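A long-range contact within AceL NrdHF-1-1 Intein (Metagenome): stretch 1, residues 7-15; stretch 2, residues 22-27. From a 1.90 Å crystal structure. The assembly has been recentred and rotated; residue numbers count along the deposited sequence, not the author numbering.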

# COMPACT_ATOMS: atom_id res chain seq x y z
N ALA A 7 -5.39 -6.42 4.65
CA ALA A 7 -5.89 -6.28 3.27
C ALA A 7 -6.15 -4.81 2.89
O ALA A 7 -6.15 -3.94 3.78
N LEU A 8 -6.35 -4.56 1.59
CA LEU A 8 -6.64 -3.23 1.01
C LEU A 8 -8.07 -3.20 0.50
O LEU A 8 -8.52 -4.22 -0.05
N LEU A 9 -8.76 -2.06 0.64
CA LEU A 9 -10.16 -1.89 0.22
C LEU A 9 -10.30 -2.28 -1.25
O LEU A 9 -9.42 -1.95 -2.05
N VAL A 10 -11.39 -2.98 -1.59
CA VAL A 10 -11.69 -3.36 -2.98
C VAL A 10 -11.60 -2.11 -3.86
O VAL A 10 -11.93 -1.00 -3.40
N GLY A 11 -11.08 -2.28 -5.08
CA GLY A 11 -11.00 -1.21 -6.07
C GLY A 11 -9.73 -0.39 -5.95
O GLY A 11 -9.49 0.47 -6.80
N THR A 12 -8.94 -0.61 -4.89
CA THR A 12 -7.55 -0.13 -4.85
C THR A 12 -6.84 -0.66 -6.10
O THR A 12 -6.89 -1.87 -6.35
N LYS A 13 -6.22 0.22 -6.89
CA LYS A 13 -5.47 -0.19 -8.09
C LYS A 13 -4.04 -0.57 -7.70
O LYS A 13 -3.45 0.10 -6.86
N VAL A 14 -3.54 -1.66 -8.28
CA VAL A 14 -2.16 -2.15 -8.10
C VAL A 14 -1.42 -1.88 -9.42
O VAL A 14 -1.93 -2.26 -10.48
N THR A 15 -0.27 -1.20 -9.34
CA THR A 15 0.54 -0.91 -10.53
C THR A 15 1.20 -2.20 -11.00
O THR A 15 1.82 -2.89 -10.18
N ASN A 22 -7.22 -3.05 -10.93
CA ASN A 22 -8.06 -3.22 -9.73
C ASN A 22 -7.55 -4.44 -8.96
O ASN A 22 -7.38 -5.51 -9.56
N ILE A 23 -7.26 -4.26 -7.67
CA ILE A 23 -6.62 -5.30 -6.85
C ILE A 23 -7.44 -6.60 -6.90
O ILE A 23 -6.84 -7.68 -6.96
N GLU A 24 -8.77 -6.50 -6.93
CA GLU A 24 -9.67 -7.68 -6.94
C GLU A 24 -9.52 -8.50 -8.23
O GLU A 24 -10.05 -9.62 -8.28
N ASN A 25 -8.86 -7.94 -9.24
CA ASN A 25 -8.62 -8.61 -10.54
C ASN A 25 -7.19 -9.14 -10.68
O ASN A 25 -6.88 -9.77 -11.69
N ILE A 26 -6.32 -8.90 -9.68
CA ILE A 26 -4.93 -9.40 -9.70
C ILE A 26 -4.94 -10.93 -9.55
O ILE A 26 -5.66 -11.45 -8.68
N THR A 27 -4.19 -11.62 -10.42
CA THR A 27 -3.96 -13.08 -10.36
C THR A 27 -2.47 -13.32 -10.10
O THR A 27 -1.68 -12.37 -10.10

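A single antiparallel bridge, Lys-13 with Asn-22, ties the strand after a type II turn to the residue just ahead of a short 3-10 segment, with an apolar cluster around Ile-23 and a polar fringe at Gly-11, Lys-13, Asn-22 and Glu-24. Ile-23 loses more area to the other stretch than any other residue here. Its CA-to-CB bond runs sideways, but its t, t rotamer extends CD1 to 3.5 Å from Leu-8 CD1, while its CG1 packs 3.8 Å from Val-14 CG2. Leu-8 (m, t) and Val-14 (t) both point toward the second stretch; Val-14 also receives Ile-26 (m, m), whose CD1 lies 4.0 Å from Val-14 CB. The other branch of Ile-23 faces the turn, with CG2 4.1 Å from Thr-12 CB and 4.1 Å from Leu-9 O. The backbone adds a polar tie at the same residue: Ile-23 N donates to Thr-12 O at 2.8 Å.

Thr-12 (m) braces the type II turn from Leu-9 to Thr-12 by donating from OG1 to Leu-9 O at 2.8 Å, the same carbonyl that accepts the turn's backbone bond from Thr-12 N at 3.2 Å. Within this turn Gly-11 has a positive phi, which favours glycine, and its amide is met by a side chain: Gly-11 N donates to Glu-24 OE1 at 2.8 Å. Glu-24 points toward the first stretch, with chi1 p and chi2 between wells at -97°; the same OE1 lies 3.3 Å from Val-10 CG2.

The bridged side chains of Lys-13 and Asn-22 share one face of the sheet. Lys-13 (m, t, t, m) turns its amine back so that NZ donates to Asn-22 OD1 at 2.8 Å. A water donates to both Asn-22 OD1 (3.1 Å) and Gly-11 O (2.8 Å), linking two carbonyl oxygens that are 4.2 Å apart.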

# COMPACT_ATOMS: atom_id res chain seq x y z
CB ALA A 7 -7.17 -7.10 3.14
CB LEU A 8 -5.68 -2.95 -0.15
CG LEU A 8 -4.20 -3.01 0.19
CD1 LEU A 8 -3.35 -3.14 -1.06
CD2 LEU A 8 -3.79 -1.77 0.97
CB LEU A 9 -10.62 -0.44 0.40
CG LEU A 9 -12.09 -0.17 0.08
CD1 LEU A 9 -12.98 -0.96 1.03
CD2 LEU A 9 -12.40 1.32 0.17
CB VAL A 10 -13.08 -4.05 -3.13
CG1 VAL A 10 -14.23 -3.14 -2.71
CG2 VAL A 10 -13.30 -4.57 -4.54
CB THR A 12 -6.83 -0.64 -3.58
OG1 THR A 12 -7.43 -0.02 -2.44
CG2 THR A 12 -5.34 -0.29 -3.59
CB LYS A 13 -5.48 0.91 -9.16
CG LYS A 13 -6.81 1.01 -9.89
CD LYS A 13 -6.82 2.13 -10.89
CE LYS A 13 -8.22 2.33 -11.43
NZ LYS A 13 -8.72 1.14 -12.17
CB VAL A 14 -2.13 -3.66 -7.76
CG1 VAL A 14 -0.72 -4.23 -7.83
CG2 VAL A 14 -2.74 -3.92 -6.38
CB THR A 15 1.54 0.22 -10.23
OG1 THR A 15 0.75 1.35 -9.89
CG2 THR A 15 2.43 0.55 -11.43
CB ASN A 22 -9.54 -3.38 -10.13
CG ASN A 22 -10.06 -2.19 -10.89
OD1 ASN A 22 -9.63 -1.07 -10.67
ND2 ASN A 22 -11.00 -2.42 -11.80
CB ILE A 23 -6.34 -4.83 -5.40
CG1 ILE A 23 -5.52 -5.88 -4.64
CG2 ILE A 23 -7.65 -4.50 -4.67
CD1 ILE A 23 -4.80 -5.34 -3.42
CB GLU A 24 -11.14 -7.28 -6.79
CG GLU A 24 -11.66 -6.41 -7.92
CD GLU A 24 -11.65 -4.92 -7.60
OE1 GLU A 24 -10.85 -4.49 -6.74
OE2 GLU A 24 -12.46 -4.19 -8.20
CB ASN A 25 -8.93 -7.67 -11.71
CG ASN A 25 -10.39 -7.26 -11.75
OD1 ASN A 25 -10.70 -6.08 -11.88
ND2 ASN A 25 -11.28 -8.23 -11.62
CB ILE A 26 -4.07 -8.75 -8.58
CG1 ILE A 26 -3.85 -7.25 -8.85
CG2 ILE A 26 -2.75 -9.48 -8.41
CD1 ILE A 26 -2.88 -6.94 -9.97
CB THR A 27 -4.35 -13.79 -11.67
OG1 THR A 27 -3.30 -13.61 -12.63
CG2 THR A 27 -5.67 -13.29 -12.25
O HOH W 1 -11.27 0.92 -8.97